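Local coordinates for P protein (Mumps virus, PDB 3BBZ), which probably binds the viral nucleocapsid through this small C-terminal three-helix domain, as part of the mumps virus polymerase, at residues E25-K30 against N38-D43. The protein carries 1 engineered substitution. Sequence-based numbering, arbitrary orientation.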
loop_
_atom_site.group_PDB
_atom_site.type_symbol
_atom_site.label_atom_id
_atom_site.label_comp_id
_atom_site.label_asym_id
_atom_site.label_seq_id
_atom_site.Cartn_x
_atom_site.Cartn_y
_atom_site.Cartn_z
ATOM N N GLU A 25 3.997 -3.141 2.438
ATOM C CA GLU A 25 5.270 -2.626 1.920
ATOM C C GLU A 25 6.003 -3.734 1.156
ATOM O O GLU A 25 6.651 -3.470 0.141
ATOM C CB GLU A 25 6.144 -2.133 3.068
ATOM C CG GLU A 25 5.745 -0.789 3.691
ATOM C CD GLU A 25 6.564 -0.460 4.960
ATOM O OE1 GLU A 25 7.415 -1.306 5.390
ATOM O OE2 GLU A 25 6.383 0.672 5.500
ATOM N N GLN A 26 5.905 -4.981 1.635
ATOM C CA GLN A 26 6.397 -6.118 0.852
ATOM C C GLN A 26 5.631 -6.214 -0.453
ATOM O O GLN A 26 6.232 -6.387 -1.473
ATOM C CB GLN A 26 6.288 -7.428 1.633
ATOM C CG GLN A 26 7.346 -7.592 2.747
ATOM C CD GLN A 26 8.540 -8.464 2.330
ATOM O OE1 GLN A 26 8.723 -8.726 1.148
ATOM N NE2 GLN A 26 9.362 -8.896 3.312
ATOM N N ARG A 27 4.297 -6.113 -0.401
ATOM C CA ARG A 27 3.450 -6.072 -1.602
ATOM C C ARG A 27 3.836 -4.955 -2.578
ATOM O O ARG A 27 3.997 -5.174 -3.778
ATOM C CB ARG A 27 1.975 -5.958 -1.182
ATOM C CG ARG A 27 0.972 -6.412 -2.232
ATOM C CD ARG A 27 -0.436 -6.680 -1.654
ATOM N NE ARG A 27 -1.432 -6.648 -2.741
ATOM C CZ ARG A 27 -2.709 -6.259 -2.603
ATOM N NH1 ARG A 27 -3.189 -5.874 -1.426
ATOM N NH2 ARG A 27 -3.525 -6.265 -3.657
ATOM N N LEU A 28 4.020 -3.744 -2.056
ATOM C CA LEU A 28 4.333 -2.618 -2.885
ATOM C C LEU A 28 5.709 -2.744 -3.529
ATOM O O LEU A 28 5.861 -2.429 -4.713
ATOM C CB LEU A 28 4.236 -1.324 -2.089
ATOM C CG LEU A 28 4.456 0.014 -2.807
ATOM C CD1 LEU A 28 3.476 0.205 -3.956
ATOM C CD2 LEU A 28 4.373 1.189 -1.802
ATOM N N ALA A 29 6.681 -3.240 -2.768
ATOM C CA ALA A 29 8.050 -3.376 -3.266
ATOM C C ALA A 29 8.143 -4.355 -4.465
ATOM O O ALA A 29 9.046 -4.236 -5.293
ATOM C CB ALA A 29 8.975 -3.803 -2.150
ATOM N N LYS A 30 7.194 -5.294 -4.548
ATOM C CA LYS A 30 7.216 -6.389 -5.512
ATOM C C LYS A 30 6.269 -6.185 -6.662
ATOM O O LYS A 30 6.046 -7.150 -7.377
ATOM C CB LYS A 30 6.767 -7.683 -4.834
ATOM C CG LYS A 30 7.815 -8.743 -4.551
ATOM C CD LYS A 30 9.011 -8.231 -3.720
ATOM C CE LYS A 30 8.912 -8.587 -2.259
ATOM N NZ LYS A 30 8.615 -7.381 -1.425
ATOM N N ASN A 38 -2.935 -0.179 -8.485
ATOM C CA ASN A 38 -4.334 0.167 -8.212
ATOM C C ASN A 38 -4.969 -0.800 -7.205
ATOM O O ASN A 38 -5.712 -0.383 -6.305
ATOM C CB ASN A 38 -5.169 0.164 -9.495
ATOM C CG ASN A 38 -4.911 1.405 -10.373
ATOM O OD1 ASN A 38 -4.285 2.355 -9.940
ATOM N ND2 ASN A 38 -5.390 1.378 -11.601
ATOM N N ASP A 39 -4.644 -2.080 -7.357
ATOM C CA ASP A 39 -5.136 -3.133 -6.468
ATOM C C ASP A 39 -4.584 -2.970 -5.038
ATOM O O ASP A 39 -5.317 -3.117 -4.064
ATOM C CB ASP A 39 -4.758 -4.490 -7.010
ATOM C CG ASP A 39 -5.553 -4.895 -8.256
ATOM O OD1 ASP A 39 -6.400 -4.110 -8.783
ATOM O OD2 ASP A 39 -5.269 -6.031 -8.704
ATOM N N ILE A 40 -3.313 -2.608 -4.916
ATOM C CA ILE A 40 -2.743 -2.286 -3.605
ATOM C C ILE A 40 -3.406 -1.055 -2.979
ATOM O O ILE A 40 -3.846 -1.102 -1.845
ATOM C CB ILE A 40 -1.202 -2.109 -3.695
ATOM C CG1 ILE A 40 -0.577 -3.418 -4.135
ATOM C CG2 ILE A 40 -0.615 -1.747 -2.308
ATOM C CD1 ILE A 40 0.931 -3.307 -4.579
ATOM N N LYS A 41 -3.523 0.025 -3.751
ATOM C CA LYS A 41 -4.288 1.216 -3.355
ATOM C C LYS A 41 -5.721 0.916 -2.951
ATOM O O LYS A 41 -6.192 1.391 -1.894
ATOM C CB LYS A 41 -4.237 2.275 -4.467
ATOM C CG LYS A 41 -2.831 2.926 -4.544
ATOM C CD LYS A 41 -2.807 4.151 -5.441
ATOM C CE LYS A 41 -3.086 3.762 -6.858
ATOM N NZ LYS A 41 -2.865 4.994 -7.698
ATOM N N ARG A 42 -6.394 0.085 -3.753
ATOM C CA ARG A 42 -7.753 -0.352 -3.416
ATOM C C ARG A 42 -7.764 -0.997 -2.009
ATOM O O ARG A 42 -8.603 -0.650 -1.172
ATOM C CB ARG A 42 -8.242 -1.354 -4.461
ATOM C CG ARG A 42 -9.548 -2.018 -4.157
ATOM C CD ARG A 42 -9.639 -3.339 -4.983
ATOM N NE ARG A 42 -8.660 -4.329 -4.530
ATOM C CZ ARG A 42 -8.247 -5.373 -5.257
ATOM N NH1 ARG A 42 -8.685 -5.569 -6.484
ATOM N NH2 ARG A 42 -7.368 -6.218 -4.737
ATOM N N ASP A 43 -6.838 -1.925 -1.744
ATOM C CA ASP A 43 -6.845 -2.592 -0.421
ATOM C C ASP A 43 -6.416 -1.705 0.748
ATOM O O ASP A 43 -6.907 -1.926 1.837
ATOM C CB ASP A 43 -6.077 -3.905 -0.448
ATOM C CG ASP A 43 -6.723 -4.914 -1.386
ATOM O OD1 ASP A 43 -7.984 -4.835 -1.594
ATOM O OD2 ASP A 43 -5.974 -5.745 -1.939
#
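Arg27 reaches across from helix 18-29 to Asp43 on helix 34-47 and forms a salt bridge there. With CG anti to the backbone N (chi1 -158°) and the chain extended from CG to NE, the side chain spans the gap and slides past Ile40 on the way. The guanidinium grips a single oxygen end-on. Arg27 NH1 donates to Asp43 OD2 at 2.8 Å, on the anti lone pair. Arg27 NH2 donates to the same Asp43 OD2 at 3.0 Å, from the anti side but out of the carboxylate plane. Both bonds are bent, at 149° and 138°. OD2 lies close to the guanidinium plane.

Arg42 holds the same carboxylate side-on. Its NE meets OD1 of Asp43 from above the carboxylate plane. Arg42 NH2 gives Asp43 OD2 a third hydrogen bond at 3.2 Å, from the syn side and out of the carboxylate plane. The two arginines therefore share OD2, with Arg27 NH2 only 4.0 Å from Arg42 NH2. The carboxylate between them would be expected to offset this repulsion. Asp39 completes the network through a looser charge pairing with Arg42.

The close-packed side is built on Ile40, which runs past Arg27 in the opposite direction. Ile40 CG1 lies over one guanidinium face, toward its rim, 3.6 Å from Arg27 NE. Ile40 CD1 goes further, to 3.9 Å from Leu28 CA. Side chain to side chain, Leu28 and Ile40 meet more loosely, with their CD1 atoms 4.4 Å apart. Both residues are buried, whereas the charged network lies toward the solvent side, where Arg42 is exposed.

The two segments run nearly antiparallel, with axes 10.6 Å apart at closest approach. Helix 3-14 adds the third side of this all-helical bundle: its Ile7, Thr8 and Ile11 pack on Leu28, and Ile7 also touches Lys41.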